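PDB 3FW2: thiol-disulfide oxidoreductase from Bacteroides thetaiotaomicron, which probably has a redox role as a TlpA-like thiol-disulfide oxidoreductase, and is represented here by its C-terminal, thioredoxin-like domain. Local coordinates for residues 15-19 / 96-100; 38-44 / 73-78; 10-14 / 110-114. All coordinates share one frame. Numbering follows the deposited sequence.

Interaction 2 is the parallel strand pair 38-44 / 73-78 in the middle of the thioredoxin-like sheet; interaction 1 brings the N-terminal segment to the edge strand, interaction 3 to a helix end over one face. Interaction 1, about 9 Å from interaction 2 between centres, adjoins it: Val98 N lies 2.8 Å from Gly74 O and Glu96 O 2.9 Å from Gly74 N. Interaction 3, about 14 Å from interaction 2, shares its apolar layer, where Phe14 CE2 lies 3.6 Å from Leu73 CD2. Interaction 2 leads toward helix 48-64, at whose N-terminal end thioredoxin-like proteins usually carry their redox site; the cysteine pair usual there is absent from this chain, whose one cysteine is Cys99 of interaction 1.

Interaction 1: 15-19 / 96-100; sequences SLPNA and EQVCD
This is a crosswise contact between the N-terminal segment 15-19 and the edge strand 96-98 of the main sheet in a thioredoxin-like domain. The directions Leu16 CA to Ala19 CA and Glu96 CA to Asp100 CA differ by 112°, so no extended ladder forms; the closest CA atoms, those of Asn18 and Val98, are 4.2 Å apart. Leu16 and Pro17 are extended, and one backbone hydrogen bond spans the crossing, from Cys99 N to Pro17 O (3.0 Å). Val98 CA, 3.2 Å from Pro17 O, and Asn18 CA, 3.2 Å from Gln97 O, add CA-H...O contacts. Water 2 extends the link, accepting from Ala19 N and donating to Gln97 O, both at 2.8 Å. Among the side chains, Leu16 CB packs 3.7 Å from Val98 CG2. Asn18, with chi1 p, donates from ND2 to Glu96 OE2 (3.2 Å) and to Glu22, while Glu96, t at chi1 and p at chi2, curls OE1 back to accept from Gln97 N (2.9 Å). The crossing joins the small antiparallel pair 16-17 / 23-24 to the main sheet: Leu16 pairs with Ile24, Val98 with Gly74 and Ser76 of strand 70-76, and Gln97 and Cys99 touch Trp84 of helix 81-90.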
ATOM      1  N   SER A  15       2.597  11.949  15.186  1.00 12.25           N
ATOM      2  CA  SER A  15       3.160  13.257  15.038  1.00 11.89           C
ATOM      3  C   SER A  15       3.924  13.253  13.746  1.00 11.53           C
ATOM      4  O   SER A  15       4.961  12.609  13.637  1.00 11.75           O
ATOM      5  CB  SER A  15       4.102  13.582  16.207  1.00 12.34           C
ATOM      6  OG  SER A  15       4.790  14.816  16.028  1.00 12.58           O
ATOM      7  N   LEU A  16       3.412  13.992  12.775  1.00 11.03           N
ATOM      8  CA  LEU A  16       3.811  13.886  11.391  1.00 11.74           C
ATOM      9  C   LEU A  16       3.987  15.243  10.753  1.00 11.25           C
ATOM     10  O   LEU A  16       3.148  16.145  10.983  1.00 10.06           O
ATOM     11  CB  LEU A  16       2.714  13.086  10.640  1.00 12.01           C
ATOM     12  CG  LEU A  16       2.573  11.619  11.042  1.00 13.51           C
ATOM     13  CD1 LEU A  16       1.263  10.971  10.521  1.00 14.08           C
ATOM     14  CD2 LEU A  16       3.787  10.785  10.637  1.00 14.71           C
ATOM     15  N   PRO A  17       5.013  15.400   9.909  1.00 11.33           N
ATOM     16  CA  PRO A  17       5.294  16.733   9.339  1.00 11.87           C
ATOM     17  C   PRO A  17       4.430  17.115   8.140  1.00 11.52           C
ATOM     18  O   PRO A  17       4.177  16.256   7.276  1.00 11.70           O
ATOM     19  CB  PRO A  17       6.757  16.612   8.906  1.00 12.32           C
ATOM     20  CG  PRO A  17       6.947  15.163   8.587  1.00 13.13           C
ATOM     21  CD  PRO A  17       6.062  14.424   9.541  1.00 12.15           C
ATOM     22  N   ASN A  18       3.954  18.345   8.126  1.00 11.44           N
ATOM     23  CA  ASN A  18       3.253  18.933   6.998  1.00 12.22           C
ATOM     24  C   ASN A  18       4.232  19.398   5.912  1.00 12.81           C
ATOM     25  O   ASN A  18       5.433  19.098   6.013  1.00 12.37           O
ATOM     26  CB  ASN A  18       2.267  20.000   7.447  1.00 12.95           C
ATOM     27  CG  ASN A  18       2.938  21.252   7.977  1.00 13.13           C
ATOM     28  OD1 ASN A  18       4.147  21.431   7.825  1.00 13.18           O
ATOM     29  ND2 ASN A  18       2.121  22.148   8.557  1.00 12.94           N
ATOM     30  N   ALA A  19       3.758  20.089   4.883  1.00 14.61           N
ATOM     31  CA  ALA A  19       4.638  20.407   3.774  1.00 16.93           C
ATOM     32  C   ALA A  19       5.750  21.365   4.183  1.00 19.42           C
ATOM     33  O   ALA A  19       6.838  21.323   3.630  1.00 22.22           O
ATOM     34  CB  ALA A  19       3.831  20.964   2.564  1.00 17.75           C
ATOM     35  N   GLU A  96      -5.369  20.022   5.652  1.00 12.18           N
ATOM     36  CA  GLU A  96      -3.969  19.803   6.090  1.00 12.42           C
ATOM     37  C   GLU A  96      -3.477  18.442   5.607  1.00 11.93           C
ATOM     38  O   GLU A  96      -4.210  17.465   5.619  1.00  9.88           O
ATOM     39  CB  GLU A  96      -3.862  19.892   7.603  1.00 13.42           C
ATOM     40  CG  GLU A  96      -2.426  19.757   8.164  1.00 14.73           C
ATOM     41  CD  GLU A  96      -1.441  20.799   7.662  1.00 19.46           C
ATOM     42  OE1 GLU A  96      -1.071  20.796   6.455  1.00 20.48           O
ATOM     43  OE2 GLU A  96      -1.027  21.625   8.492  1.00 20.17           O
ATOM     44  N   GLN A  97      -2.218  18.406   5.204  1.00 11.35           N
ATOM     45  CA  GLN A  97      -1.589  17.238   4.628  1.00 11.60           C
ATOM     46  C   GLN A  97      -0.247  16.966   5.319  1.00 10.76           C
ATOM     47  O   GLN A  97       0.593  17.868   5.495  1.00 11.01           O
ATOM     48  CB  GLN A  97      -1.326  17.431   3.161  1.00 10.90           C
ATOM     49  CG  GLN A  97      -2.534  17.734   2.344  1.00 10.18           C
ATOM     50  CD  GLN A  97      -3.541  16.563   2.295  1.00 11.69           C
ATOM     51  OE1 GLN A  97      -3.136  15.402   2.253  1.00 11.38           O
ATOM     52  NE2 GLN A  97      -4.840  16.893   2.316  1.00 11.89           N
ATOM     53  N   VAL A  98      -0.049  15.728   5.721  1.00 11.04           N
ATOM     54  CA  VAL A  98       1.226  15.306   6.333  1.00 10.03           C
ATOM     55  C   VAL A  98       1.762  14.029   5.699  1.00 10.46           C
ATOM     56  O   VAL A  98       0.997  13.248   5.081  1.00  8.53           O
ATOM     57  CB  VAL A  98       1.066  15.108   7.862  1.00  8.94           C
ATOM     58  CG1 VAL A  98       0.631  16.438   8.604  1.00  8.87           C
ATOM     59  CG2 VAL A  98       0.128  13.946   8.175  1.00  8.22           C
ATOM     60  N   CYS A  99       3.097  13.837   5.831  1.00 10.18           N
ATOM     61  CA  CYS A  99       3.784  12.693   5.283  1.00  9.20           C
ATOM     62  C   CYS A  99       5.202  12.648   5.850  1.00 10.11           C
ATOM     63  O   CYS A  99       5.880  13.649   5.817  1.00 11.31           O
ATOM     64  CB  CYS A  99       3.842  12.807   3.747  1.00  9.61           C
ATOM     65  SG  CYS A  99       4.560  11.342   2.968  1.00 10.22           S
ATOM     66  N   ASP A 100       5.636  11.500   6.344  1.00 11.10           N
ATOM     67  CA  ASP A 100       7.000  11.366   6.883  1.00 12.15           C
ATOM     68  C   ASP A 100       7.884  10.566   5.935  1.00 11.96           C
ATOM     69  O   ASP A 100       9.045  10.290   6.222  1.00 11.22           O
ATOM     70  CB  ASP A 100       7.004  10.810   8.297  1.00 12.24           C
ATOM     71  CG  ASP A 100       6.656   9.357   8.384  1.00 12.90           C
ATOM     72  OD1 ASP A 100       6.389   8.693   7.357  1.00 12.63           O
ATOM     73  OD2 ASP A 100       6.642   8.854   9.553  1.00 12.80           O
TER
HETATM   74  O   HOH W   1       6.645  16.451   5.197  1.00 11.91           O
HETATM   75  O   HOH W   2       1.022  20.335   4.249  1.00 20.00           O

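Interaction 2: 38-44 / 73-78; sequences INFWASW and LGISLD
Strands 38-41 and 73-76 run in parallel register, pairing Ile38 with Leu73, Asn39 with Gly74, Phe40 with Ile75 and Trp41 with Ser76 at CA-CA distances of 4.8 to 5.0 Å; their axes approach to 4.7 Å at 26°. Hydrogen bonds alternate along the seam: Asn39 N to Leu73 O (2.9 Å), Ile75 N to Asn39 O (2.7 Å), Trp41 N to Ile75 O (3.1 Å) and Leu77 N to Trp41 O (2.8 Å). Ile38, Phe40, Leu73 (tp) and Ile75 share one face. Ile38 and Ile75 are both mt, with Ile38 CG2 3.6 Å from Ile75 CD1, and Phe40 (chi1 m) sets CD1 3.9 Å from Ile75 CB. These are the strands of the beta-alpha-beta unit 35-41, 48-64, 70-76, a core element of the thioredoxin fold. On the face of Asn39 and Trp41, both chi1 p (chi2 102° and -71°), the side chains lean over the neighbouring strand: Asn39 ND2 reaches to 3.3 Å from Gly74 CA, and the Trp41 five-membered ring receives a CH-pi contact from Ser76 CB, 4.0 Å from its centroid. At the end of strand 73-76, Ser76 OG (chi1 t) accepts from Asp78 N (2.9 Å) in an ST turn and donates to Asp78 OD2 (2.7 Å). Leu77 (mt) has CB 4.3 Å from Ala42 CB. Asp78, chi1 -83°, turns its carboxylate to Ser43: OD2 accepts from Ser43 N (2.9 Å) and OD1 from Ser43 OG (2.6 Å). Trp44, chi1 p, donates from NE1 to Leu77 O (2.9 Å) and packs against Lys116 of the second subunit.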
ATOM      1  N   ILE A  38      -9.565  11.598   9.423  1.00  9.48           N
ATOM      2  CA  ILE A  38      -8.192  11.331   8.945  1.00  9.73           C
ATOM      3  C   ILE A  38      -8.288  10.432   7.745  1.00  8.86           C
ATOM      4  O   ILE A  38      -8.932   9.368   7.843  1.00  9.82           O
ATOM      5  CB  ILE A  38      -7.330  10.648   9.975  1.00  9.37           C
ATOM      6  CG1 ILE A  38      -7.170  11.514  11.239  1.00 12.34           C
ATOM      7  CG2 ILE A  38      -5.958  10.355   9.408  1.00 11.15           C
ATOM      8  CD1 ILE A  38      -6.307  10.803  12.332  1.00 12.46           C
ATOM      9  N   ASN A  39      -7.804  10.904   6.583  1.00  9.07           N
ATOM     10  CA  ASN A  39      -7.783  10.083   5.368  1.00  8.88           C
ATOM     11  C   ASN A  39      -6.359   9.673   4.998  1.00  9.96           C
ATOM     12  O   ASN A  39      -5.399  10.483   5.073  1.00  9.14           O
ATOM     13  CB  ASN A  39      -8.510  10.743   4.208  1.00  9.11           C
ATOM     14  CG  ASN A  39      -7.714  11.882   3.566  1.00  9.66           C
ATOM     15  OD1 ASN A  39      -7.102  11.721   2.470  1.00 13.38           O
ATOM     16  ND2 ASN A  39      -7.718  12.994   4.201  1.00  6.06           N
ATOM     17  N   PHE A  40      -6.216   8.435   4.591  1.00  8.71           N
ATOM     18  CA  PHE A  40      -4.931   7.874   4.213  1.00 10.00           C
ATOM     19  C   PHE A  40      -4.907   7.590   2.697  1.00  9.00           C
ATOM     20  O   PHE A  40      -5.886   7.096   2.127  1.00  8.65           O
ATOM     21  CB  PHE A  40      -4.699   6.537   4.905  1.00 10.65           C
ATOM     22  CG  PHE A  40      -4.551   6.625   6.414  1.00 10.70           C
ATOM     23  CD1 PHE A  40      -3.318   6.776   6.993  1.00 11.15           C
ATOM     24  CD2 PHE A  40      -5.652   6.616   7.224  1.00 12.05           C
ATOM     25  CE1 PHE A  40      -3.173   6.848   8.382  1.00 15.41           C
ATOM     26  CE2 PHE A  40      -5.492   6.707   8.621  1.00 14.69           C
ATOM     27  CZ  PHE A  40      -4.248   6.819   9.160  1.00  9.57           C
ATOM     28  N   TRP A  41      -3.784   7.919   2.057  1.00  8.56           N
ATOM     29  CA  TRP A  41      -3.692   7.856   0.609  1.00  8.48           C
ATOM     30  C   TRP A  41      -2.213   7.835   0.231  1.00  8.42           C
ATOM     31  O   TRP A  41      -1.326   7.932   1.093  1.00  8.54           O
ATOM     32  CB  TRP A  41      -4.349   9.102  -0.010  1.00  8.82           C
ATOM     33  CG  TRP A  41      -3.646  10.391   0.286  1.00  6.82           C
ATOM     34  CD1 TRP A  41      -3.586  11.041   1.489  1.00 10.87           C
ATOM     35  CD2 TRP A  41      -2.826  11.154  -0.615  1.00  7.81           C
ATOM     36  NE1 TRP A  41      -2.815  12.164   1.385  1.00 11.09           N
ATOM     37  CE2 TRP A  41      -2.326  12.261   0.119  1.00  9.86           C
ATOM     38  CE3 TRP A  41      -2.502  11.030  -1.959  1.00  9.85           C
ATOM     39  CZ2 TRP A  41      -1.521  13.239  -0.470  1.00 11.58           C
ATOM     40  CZ3 TRP A  41      -1.700  11.981  -2.542  1.00  9.95           C
ATOM     41  CH2 TRP A  41      -1.199  13.061  -1.792  1.00  9.17           C
ATOM     42  N   ALA A  42      -1.939   7.737  -1.061  1.00  8.64           N
ATOM     43  CA  ALA A  42      -0.602   7.983  -1.581  1.00  8.64           C
ATOM     44  C   ALA A  42      -0.645   8.362  -3.034  1.00  9.12           C
ATOM     45  O   ALA A  42      -1.495   7.882  -3.813  1.00  8.81           O
ATOM     46  CB  ALA A  42       0.306   6.743  -1.434  1.00  9.18           C
ATOM     47  N   SER A  43       0.295   9.203  -3.468  1.00  9.69           N
ATOM     48  CA  SER A  43       0.330   9.600  -4.869  1.00 10.12           C
ATOM     49  C   SER A  43       0.658   8.433  -5.805  1.00 11.50           C
ATOM     50  O   SER A  43       0.329   8.437  -6.987  1.00 12.45           O
ATOM     51  CB  SER A  43       1.303  10.788  -5.065  1.00 10.92           C
ATOM     52  OG  SER A  43       2.640  10.321  -5.208  1.00 11.00           O
ATOM     53  N   TRP A  44       1.370   7.446  -5.301  1.00 10.80           N
ATOM     54  CA  TRP A  44       1.671   6.240  -6.046  1.00 11.43           C
ATOM     55  C   TRP A  44       0.469   5.266  -6.166  1.00 11.99           C
ATOM     56  O   TRP A  44       0.593   4.156  -6.782  1.00 13.27           O
ATOM     57  CB  TRP A  44       2.906   5.528  -5.446  1.00 12.10           C
ATOM     58  CG  TRP A  44       2.867   5.142  -3.979  1.00 11.94           C
ATOM     59  CD1 TRP A  44       3.520   5.772  -2.961  1.00 11.85           C
ATOM     60  CD2 TRP A  44       2.190   4.029  -3.392  1.00  9.77           C
ATOM     61  NE1 TRP A  44       3.289   5.117  -1.784  1.00 11.88           N
ATOM     62  CE2 TRP A  44       2.480   4.040  -2.022  1.00 11.81           C
ATOM     63  CE3 TRP A  44       1.369   2.998  -3.902  1.00 13.69           C
ATOM     64  CZ2 TRP A  44       1.963   3.079  -1.122  1.00 11.26           C
ATOM     65  CZ3 TRP A  44       0.857   2.036  -2.988  1.00 10.10           C
ATOM     66  CH2 TRP A  44       1.148   2.099  -1.628  1.00 13.27           C
ATOM     67  N   LEU A  73      -7.610  15.789   8.201  1.00  9.83           N
ATOM     68  CA  LEU A  73      -6.172  15.628   8.050  1.00  9.40           C
ATOM     69  C   LEU A  73      -5.928  14.506   7.027  1.00  9.80           C
ATOM     70  O   LEU A  73      -6.405  13.410   7.224  1.00 10.08           O
ATOM     71  CB  LEU A  73      -5.510  15.166   9.361  1.00  9.65           C
ATOM     72  CG  LEU A  73      -4.002  14.935   9.333  1.00 11.90           C
ATOM     73  CD1 LEU A  73      -3.245  16.198   8.912  1.00 10.07           C
ATOM     74  CD2 LEU A  73      -3.542  14.403  10.717  1.00 10.03           C
ATOM     75  N   GLY A  74      -5.086  14.772   6.037  1.00  9.35           N
ATOM     76  CA  GLY A  74      -4.660  13.756   5.086  1.00 10.04           C
ATOM     77  C   GLY A  74      -3.279  13.280   5.485  1.00  9.71           C
ATOM     78  O   GLY A  74      -2.357  14.083   5.682  1.00  9.77           O
ATOM     79  N   ILE A  75      -3.142  11.968   5.567  1.00  9.04           N
ATOM     80  CA  ILE A  75      -1.879  11.303   5.834  1.00  9.66           C
ATOM     81  C   ILE A  75      -1.471  10.492   4.623  1.00 10.17           C
ATOM     82  O   ILE A  75      -2.178   9.557   4.213  1.00  9.77           O
ATOM     83  CB  ILE A  75      -1.971  10.400   7.044  1.00  9.48           C
ATOM     84  CG1 ILE A  75      -2.323  11.226   8.301  1.00  9.77           C
ATOM     85  CG2 ILE A  75      -0.664   9.645   7.216  1.00  9.74           C
ATOM     86  CD1 ILE A  75      -2.385  10.477   9.600  1.00 12.16           C
ATOM     87  N   SER A  76      -0.361  10.862   4.009  1.00  8.20           N
ATOM     88  CA  SER A  76       0.129  10.137   2.854  1.00  8.90           C
ATOM     89  C   SER A  76       1.146   9.076   3.199  1.00  9.15           C
ATOM     90  O   SER A  76       1.993   9.276   4.088  1.00 10.24           O
ATOM     91  CB  SER A  76       0.766  11.071   1.850  1.00 10.06           C
ATOM     92  OG  SER A  76       1.303  10.341   0.731  1.00 10.10           O
ATOM     93  N   LEU A  77       1.091   7.987   2.443  1.00  8.63           N
ATOM     94  CA  LEU A  77       2.088   6.930   2.487  1.00  9.33           C
ATOM     95  C   LEU A  77       3.069   7.022   1.316  1.00  8.25           C
ATOM     96  O   LEU A  77       3.732   6.035   0.942  1.00  9.05           O
ATOM     97  CB  LEU A  77       1.410   5.555   2.593  1.00 10.39           C
ATOM     98  CG  LEU A  77       0.444   5.448   3.760  1.00  9.79           C
ATOM     99  CD1 LEU A  77      -0.178   4.048   3.723  1.00 10.72           C
ATOM    100  CD2 LEU A  77       1.095   5.736   5.136  1.00 10.29           C
ATOM    101  N   ASP A  78       3.203   8.205   0.740  1.00  8.91           N
ATOM    102  CA  ASP A  78       4.252   8.465  -0.239  1.00  8.74           C
ATOM    103  C   ASP A  78       5.665   8.316   0.365  1.00  9.38           C
ATOM    104  O   ASP A  78       5.890   8.534   1.583  1.00  9.45           O
ATOM    105  CB  ASP A  78       4.142   9.875  -0.800  1.00  8.12           C
ATOM    106  CG  ASP A  78       3.155   9.983  -1.921  1.00  9.70           C
ATOM    107  OD1 ASP A  78       3.422   9.368  -2.963  1.00 11.46           O
ATOM    108  OD2 ASP A  78       2.140  10.671  -1.782  1.00  9.64           O
TER

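Interaction 3: 10-14 / 110-114; sequences YAPFF and KQYSI
Segment 10-14, an extended loop, crosses the C-terminal end of helix 107-111, where the side chain of Tyr112 meets it. Ala11 makes the first touch, its CB 3.3 Å from Tyr112 OH; its backbone also pairs with Gly127. Pro12 then makes the broadest contact of this segment. Its CB-bearing side turns to the helix end, with CB 3.9 Å from Gln111 CB and CG 3.6 Å from Gln111 O, while CD lies over the face of the Tyr112 ring in a CH-pi contact, 4.2 Å from the centroid. Pro12 O accepts the one direct hydrogen bond of the contact, from Tyr112 OH at 2.7 Å; Tyr112, chi1 -80° and chi2 75°, points its ring toward the loop, roughly at right angles to the run of the chain. Phe13 turns its side chain away, yet its carbonyl remains linked to the helix by water 3, which donates to Phe13 O (2.7 Å) and to Gln111 OE1 (2.8 Å). Phe14, chi1 p, points back inward: its CD1, at the ring edge, lies 3.6 Å from Tyr112 OH, and the ring continues onto Ile38 of strand 35-41. Tyr112 rests on Ile121 of strand 119-123. The helix that presents Tyr112 ends in a Schellman motif: Ser113 (phi 51°) is C-prime, Ser113 N donates to Lys110 O (3.1 Å), and Ile114 N bonds to the carbonyl one residue before Lys110. The arrangement belongs to a thioredoxin-like fold of the TlpA type, with an N-terminal extension laid against the C-terminal end of the helix that connects strand 96-98 to strand 119-123.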
ATOM      1  N   TYR A  10      -8.862   4.570  22.233  1.00 20.42           N
ATOM      2  CA  TYR A  10      -8.246   5.861  21.987  1.00 20.51           C
ATOM      3  C   TYR A  10      -7.262   5.732  20.828  1.00 18.99           C
ATOM      4  O   TYR A  10      -6.517   4.755  20.767  1.00 18.54           O
ATOM      5  CB  TYR A  10      -7.511   6.331  23.233  1.00 20.88           C
ATOM      6  CG  TYR A  10      -8.413   6.846  24.317  1.00 27.90           C
ATOM      7  CD1 TYR A  10      -9.168   8.011  24.117  1.00 33.23           C
ATOM      8  CD2 TYR A  10      -8.485   6.213  25.557  1.00 33.19           C
ATOM      9  CE1 TYR A  10      -9.969   8.535  25.119  1.00 35.66           C
ATOM     10  CE2 TYR A  10      -9.294   6.724  26.574  1.00 35.48           C
ATOM     11  CZ  TYR A  10     -10.036   7.887  26.346  1.00 37.20           C
ATOM     12  OH  TYR A  10     -10.852   8.419  27.336  1.00 37.09           O
ATOM     13  N   ALA A  11      -7.272   6.725  19.933  1.00 17.27           N
ATOM     14  CA  ALA A  11      -6.397   6.758  18.747  1.00 16.16           C
ATOM     15  C   ALA A  11      -4.907   6.588  19.144  1.00 14.63           C
ATOM     16  O   ALA A  11      -4.446   7.298  20.007  1.00 13.85           O
ATOM     17  CB  ALA A  11      -6.571   8.121  18.027  1.00 15.90           C
ATOM     18  N   PRO A  12      -4.153   5.698  18.463  1.00 13.53           N
ATOM     19  CA  PRO A  12      -2.690   5.722  18.642  1.00 13.14           C
ATOM     20  C   PRO A  12      -2.053   7.081  18.350  1.00 13.20           C
ATOM     21  O   PRO A  12      -2.522   7.846  17.468  1.00 11.20           O
ATOM     22  CB  PRO A  12      -2.181   4.680  17.626  1.00 13.64           C
ATOM     23  CG  PRO A  12      -3.363   3.687  17.466  1.00 14.47           C
ATOM     24  CD  PRO A  12      -4.588   4.610  17.559  1.00 14.47           C
ATOM     25  N   PHE A  13      -0.997   7.398  19.084  1.00 12.56           N
ATOM     26  CA  PHE A  13      -0.345   8.679  18.864  1.00 13.45           C
ATOM     27  C   PHE A  13       0.259   8.761  17.483  1.00 13.66           C
ATOM     28  O   PHE A  13       0.747   7.747  16.943  1.00 14.64           O
ATOM     29  CB  PHE A  13       0.751   8.859  19.878  1.00 14.25           C
ATOM     30  CG  PHE A  13       1.476  10.142  19.750  1.00 13.85           C
ATOM     31  CD1 PHE A  13       0.870  11.334  20.092  1.00 16.13           C
ATOM     32  CD2 PHE A  13       2.788  10.145  19.358  1.00 14.98           C
ATOM     33  CE1 PHE A  13       1.595  12.549  19.997  1.00 15.59           C
ATOM     34  CE2 PHE A  13       3.499  11.341  19.274  1.00 14.68           C
ATOM     35  CZ  PHE A  13       2.909  12.513  19.570  1.00 14.47           C
ATOM     36  N   PHE A  14       0.177   9.945  16.895  1.00 12.46           N
ATOM     37  CA  PHE A  14       1.012  10.255  15.776  1.00 11.97           C
ATOM     38  C   PHE A  14       1.473  11.693  15.842  1.00 11.75           C
ATOM     39  O   PHE A  14       0.826  12.519  16.464  1.00 12.33           O
ATOM     40  CB  PHE A  14       0.288  10.004  14.439  1.00 12.36           C
ATOM     41  CG  PHE A  14      -0.892  10.868  14.257  1.00 12.01           C
ATOM     42  CD1 PHE A  14      -2.137  10.408  14.591  1.00 12.33           C
ATOM     43  CD2 PHE A  14      -0.757  12.173  13.699  1.00 12.59           C
ATOM     44  CE1 PHE A  14      -3.274  11.229  14.452  1.00 11.49           C
ATOM     45  CE2 PHE A  14      -1.862  12.982  13.567  1.00 14.36           C
ATOM     46  CZ  PHE A  14      -3.125  12.510  13.928  1.00 12.00           C
ATOM     47  N   LYS A 110       1.423   1.281  10.406  1.00 13.97           N
ATOM     48  CA  LYS A 110       1.382   0.132  11.264  1.00 14.04           C
ATOM     49  C   LYS A 110       0.483   0.408  12.442  1.00 13.01           C
ATOM     50  O   LYS A 110      -0.327  -0.460  12.835  1.00 13.24           O
ATOM     51  CB  LYS A 110       2.799  -0.200  11.720  1.00 15.90           C
ATOM     52  CG  LYS A 110       3.763  -0.387  10.551  1.00 21.89           C
ATOM     53  CD  LYS A 110       5.163  -0.855  10.994  1.00 28.18           C
ATOM     54  CE  LYS A 110       6.118   0.298  11.134  1.00 31.07           C
ATOM     55  NZ  LYS A 110       7.453  -0.105  11.702  1.00 35.03           N
ATOM     56  N   GLN A 111       0.625   1.567  13.048  1.00 12.81           N
ATOM     57  CA  GLN A 111      -0.189   1.869  14.266  1.00 14.69           C
ATOM     58  C   GLN A 111      -1.696   1.862  13.987  1.00 13.70           C
ATOM     59  O   GLN A 111      -2.498   1.439  14.846  1.00 12.87           O
ATOM     60  CB  GLN A 111       0.214   3.210  14.881  1.00 15.57           C
ATOM     61  CG  GLN A 111       1.643   3.309  15.425  1.00 20.18           C
ATOM     62  CD  GLN A 111       1.881   2.331  16.556  1.00 25.70           C
ATOM     63  OE1 GLN A 111       1.663   2.670  17.689  1.00 31.31           O
ATOM     64  NE2 GLN A 111       2.288   1.101  16.241  1.00 28.70           N
ATOM     65  N   TYR A 112      -2.073   2.330  12.786  1.00 12.72           N
ATOM     66  CA  TYR A 112      -3.476   2.393  12.383  1.00 11.87           C
ATOM     67  C   TYR A 112      -3.904   1.138  11.586  1.00 12.98           C
ATOM     68  O   TYR A 112      -4.991   1.153  11.055  1.00 13.50           O
ATOM     69  CB  TYR A 112      -3.763   3.681  11.585  1.00 12.62           C
ATOM     70  CG  TYR A 112      -3.930   4.797  12.567  1.00 12.12           C
ATOM     71  CD1 TYR A 112      -2.811   5.328  13.201  1.00 10.67           C
ATOM     72  CD2 TYR A 112      -5.206   5.232  12.964  1.00 10.88           C
ATOM     73  CE1 TYR A 112      -2.954   6.344  14.149  1.00 10.81           C
ATOM     74  CE2 TYR A 112      -5.361   6.252  13.906  1.00 13.76           C
ATOM     75  CZ  TYR A 112      -4.219   6.806  14.502  1.00 13.81           C
ATOM     76  OH  TYR A 112      -4.417   7.771  15.489  1.00 12.54           O
ATOM     77  N   SER A 113      -3.033   0.126  11.485  1.00 13.49           N
ATOM     78  CA  SER A 113      -3.361  -1.175  10.835  1.00 14.84           C
ATOM     79  C   SER A 113      -3.969  -0.954   9.457  1.00 14.80           C
ATOM     80  O   SER A 113      -5.009  -1.537   9.106  1.00 17.23           O
ATOM     81  CB  SER A 113      -4.321  -1.981  11.708  1.00 15.83           C
ATOM     82  OG  SER A 113      -3.648  -2.211  12.939  1.00 19.92           O
ATOM     83  N   ILE A 114      -3.344  -0.078   8.674  1.00 14.59           N
ATOM     84  CA  ILE A 114      -3.860   0.275   7.331  1.00 14.44           C
ATOM     85  C   ILE A 114      -3.607  -0.933   6.428  1.00 15.61           C
ATOM     86  O   ILE A 114      -2.435  -1.364   6.201  1.00 16.28           O
ATOM     87  CB  ILE A 114      -3.178   1.543   6.814  1.00 16.09           C
ATOM     88  CG1 ILE A 114      -3.458   2.695   7.761  1.00 14.13           C
ATOM     89  CG2 ILE A 114      -3.651   1.929   5.401  1.00 15.10           C
ATOM     90  CD1 ILE A 114      -4.925   3.070   7.969  1.00 14.18           C
TER
HETATM   91  O   HOH W   3       1.424   5.388  18.173  1.00 27.22           O